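Local coordinates for protein fatty acid synthase 1, isoform A (Drosophila melanogaster, PDB 6FN6) that probably carries out the de novo synthesis of long-chain saturated fatty acids from acetyl-CoA and malonyl-CoA with NADPH, here represented by its dehydratase-enoylreductase-ketoreductase modifying region, at residues A[732-737]-A[757-762]. Residues are numbered along the deposited sequence; the frame is centred on the assembly and turned at random.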
ATOM      1  N   GLY A 732      16.378  11.227 -24.348  1.00 69.40           N
ATOM      2  CA  GLY A 732      17.184  10.065 -24.678  1.00 67.80           C
ATOM      3  C   GLY A 732      16.888   8.811 -23.878  1.00 63.51           C
ATOM      4  O   GLY A 732      17.704   7.891 -23.840  1.00 65.16           O
ATOM      5  N   LEU A 733      15.733   8.766 -23.228  1.00 62.46           N
ATOM      6  CA  LEU A 733      15.345   7.583 -22.469  1.00 59.89           C
ATOM      7  C   LEU A 733      14.823   6.477 -23.378  1.00 60.32           C
ATOM      8  O   LEU A 733      14.338   6.736 -24.479  1.00 60.83           O
ATOM      9  CB  LEU A 733      14.279   7.927 -21.427  1.00 57.53           C
ATOM     10  CG  LEU A 733      14.757   8.592 -20.133  1.00 56.92           C
ATOM     11  CD1 LEU A 733      15.278   9.998 -20.387  1.00 58.04           C
ATOM     12  CD2 LEU A 733      13.636   8.605 -19.106  1.00 54.66           C
ATOM     13  N   THR A 734      14.946   5.239 -22.912  1.00 60.47           N
ATOM     14  CA  THR A 734      14.274   4.113 -23.544  1.00 59.88           C
ATOM     15  C   THR A 734      12.823   4.108 -23.073  1.00 58.50           C
ATOM     16  O   THR A 734      12.548   4.154 -21.872  1.00 57.27           O
ATOM     17  CB  THR A 734      14.963   2.777 -23.212  1.00 60.31           C
ATOM     18  OG1 THR A 734      16.259   2.740 -23.827  1.00 62.23           O
ATOM     19  CG2 THR A 734      14.135   1.591 -23.705  1.00 59.87           C
ATOM     20  N   VAL A 735      11.896   4.068 -24.024  1.00 57.71           N
ATOM     21  CA  VAL A 735      10.485   4.211 -23.710  1.00 55.97           C
ATOM     22  C   VAL A 735       9.705   2.918 -23.924  1.00 55.68           C
ATOM     23  O   VAL A 735       9.806   2.273 -24.967  1.00 57.11           O
ATOM     24  CB  VAL A 735       9.869   5.361 -24.535  1.00 56.25           C
ATOM     25  CG1 VAL A 735       8.363   5.412 -24.360  1.00 54.67           C
ATOM     26  CG2 VAL A 735      10.483   6.688 -24.134  1.00 56.31           C
ATOM     27  N   PHE A 736       8.931   2.554 -22.906  1.00 53.94           N
ATOM     28  CA  PHE A 736       7.911   1.521 -23.021  1.00 53.46           C
ATOM     29  C   PHE A 736       6.543   2.198 -22.924  1.00 52.16           C
ATOM     30  O   PHE A 736       6.386   3.177 -22.196  1.00 51.03           O
ATOM     31  CB  PHE A 736       8.073   0.464 -21.927  1.00 52.68           C
ATOM     32  CG  PHE A 736       9.333  -0.349 -22.051  1.00 54.00           C
ATOM     33  CD1 PHE A 736       9.347  -1.520 -22.792  1.00 56.80           C
ATOM     34  CD2 PHE A 736      10.503   0.059 -21.429  1.00 55.14           C
ATOM     35  CE1 PHE A 736      10.507  -2.270 -22.911  1.00 58.86           C
ATOM     36  CE2 PHE A 736      11.665  -0.687 -21.546  1.00 57.79           C
ATOM     37  CZ  PHE A 736      11.666  -1.851 -22.287  1.00 58.52           C
ATOM     38  N   THR A 737       5.561   1.704 -23.673  1.00 66.84           N
ATOM     39  CA  THR A 737       4.218   2.273 -23.608  1.00 71.35           C
ATOM     40  C   THR A 737       3.126   1.227 -23.752  1.00 69.14           C
ATOM     41  O   THR A 737       3.394   0.056 -24.018  1.00 70.31           O
ATOM     42  CB  THR A 737       3.992   3.343 -24.701  1.00 76.67           C
ATOM     43  OG1 THR A 737       4.144   2.751 -25.998  1.00 80.75           O
ATOM     44  CG2 THR A 737       4.972   4.481 -24.545  1.00 79.15           C
ATOM     45  N   GLU A 757       8.343  -1.631 -31.583  1.00 77.54           N
ATOM     46  CA  GLU A 757       7.105  -2.401 -31.463  1.00 80.81           C
ATOM     47  C   GLU A 757       7.178  -3.318 -30.244  1.00 80.32           C
ATOM     48  O   GLU A 757       6.175  -3.564 -29.573  1.00 77.75           O
ATOM     49  CB  GLU A 757       6.845  -3.234 -32.720  1.00 86.03           C
ATOM     50  CG  GLU A 757       6.613  -2.423 -33.978  1.00 91.66           C
ATOM     51  CD  GLU A 757       6.492  -3.293 -35.213  1.00 97.60           C
ATOM     52  OE1 GLU A 757       6.514  -4.535 -35.071  1.00100.14           O
ATOM     53  OE2 GLU A 757       6.400  -2.737 -36.328  1.00 99.75           O
ATOM     54  N   ARG A 758       8.381  -3.820 -29.973  1.00106.63           N
ATOM     55  CA  ARG A 758       8.645  -4.654 -28.804  1.00110.65           C
ATOM     56  C   ARG A 758       8.250  -3.952 -27.511  1.00105.84           C
ATOM     57  O   ARG A 758       7.973  -4.601 -26.501  1.00107.16           O
ATOM     58  CB  ARG A 758      10.129  -5.027 -28.752  1.00113.18           C
ATOM     59  CG  ARG A 758      10.595  -5.934 -29.878  1.00119.36           C
ATOM     60  CD  ARG A 758      12.103  -6.144 -29.829  1.00122.58           C
ATOM     61  NE  ARG A 758      12.552  -6.769 -28.587  1.00125.97           N
ATOM     62  CZ  ARG A 758      12.586  -8.081 -28.369  1.00131.69           C
ATOM     63  NH1 ARG A 758      12.193  -8.932 -29.308  1.00133.89           N
ATOM     64  NH2 ARG A 758      13.017  -8.545 -27.204  1.00134.09           N
ATOM     65  N   ASN A 759       8.236  -2.624 -27.546  1.00 71.41           N
ATOM     66  CA  ASN A 759       8.026  -1.820 -26.350  1.00 65.48           C
ATOM     67  C   ASN A 759       6.598  -1.288 -26.207  1.00 60.58           C
ATOM     68  O   ASN A 759       6.339  -0.463 -25.333  1.00 60.84           O
ATOM     69  CB  ASN A 759       9.015  -0.652 -26.345  1.00 68.24           C
ATOM     70  CG  ASN A 759      10.439  -1.098 -26.059  1.00 72.03           C
ATOM     71  OD1 ASN A 759      10.728  -2.293 -26.009  1.00 73.64           O
ATOM     72  ND2 ASN A 759      11.339  -0.137 -25.885  1.00 74.10           N
ATOM     73  N   ILE A 760       5.678  -1.751 -27.050  1.00 70.27           N
ATOM     74  CA  ILE A 760       4.281  -1.323 -26.956  1.00 63.12           C
ATOM     75  C   ILE A 760       3.407  -2.452 -26.426  1.00 61.18           C
ATOM     76  O   ILE A 760       3.160  -3.438 -27.119  1.00 62.38           O
ATOM     77  CB  ILE A 760       3.750  -0.831 -28.316  1.00 59.10           C
ATOM     78  CG1 ILE A 760       4.633   0.300 -28.853  1.00 58.88           C
ATOM     79  CG2 ILE A 760       2.294  -0.377 -28.185  1.00 58.12           C
ATOM     80  CD1 ILE A 760       4.204   0.840 -30.209  1.00 60.38           C
ATOM     81  N   GLY A 761       2.908  -2.280 -25.208  1.00 61.36           N
ATOM     82  CA  GLY A 761       2.042  -3.268 -24.593  1.00 61.04           C
ATOM     83  C   GLY A 761       0.579  -2.896 -24.720  1.00 61.23           C
ATOM     84  O   GLY A 761       0.227  -1.947 -25.421  1.00 59.91           O
ATOM     85  N   ASN A 762      -0.277  -3.639 -24.029  1.00 59.81           N
ATOM     86  CA  ASN A 762      -1.712  -3.402 -24.093  1.00 60.56           C
ATOM     87  C   ASN A 762      -2.197  -2.824 -22.770  1.00 57.22           C
ATOM     88  O   ASN A 762      -1.888  -3.350 -21.701  1.00 56.01           O
ATOM     89  CB  ASN A 762      -2.451  -4.699 -24.427  1.00 64.85           C
ATOM     90  CG  ASN A 762      -3.953  -4.519 -24.484  1.00 66.05           C
ATOM     91  OD1 ASN A 762      -4.456  -3.395 -24.531  1.00 65.89           O
ATOM     92  ND2 ASN A 762      -4.680  -5.631 -24.497  1.00 66.77           N
TER
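Asn-759 brings ND2 of its carboxamide over one face of the Phe-736 ring, the amide and ring planes 32° apart, and so illustrates how a polar side chain can continue a parallel strand pairing where the backbone has turned aside. Its CG stands anti to the carbonyl carbon (chi1 -72°), directed back along strand 734-739. ND2 sits offset toward the ring's rim, while OD1 lies outside the ring outline, 3.1 Å from Phe-736 CE1. The same ND2 donates to the backbone O of Val-735 at 3.0 Å, a bent bond in which the donor rises 43° out of the carbonyl plane. Flanking it, Thr-734 CG2 lies 3.9 Å from Asn-759 ND2, the two side chains crossing at about a right angle.

Beyond the amide the main chains take over: Thr-737 N donates to Asn-759 O (2.8 Å) and Gly-761 N to Thr-737 O (2.7 Å), both nearly straight. This is the pairing of a beta-alpha-beta crossover, strand 734-739, helix 742-751, strand 760-762, at one margin of the parallel Rossmann-type sheet in the enoylreductase part. On the face turned to that helix, Thr-737 and Ile-760 lie side by side, pointing the same way, with OG1 of the former 3.8 Å from CG1 of the latter. Leu-748 and Leu-749 of the helix cover Thr-737 and Ile-760 respectively, and Phe-736 also packs on Leu-712 of the neighbouring strand 710-713.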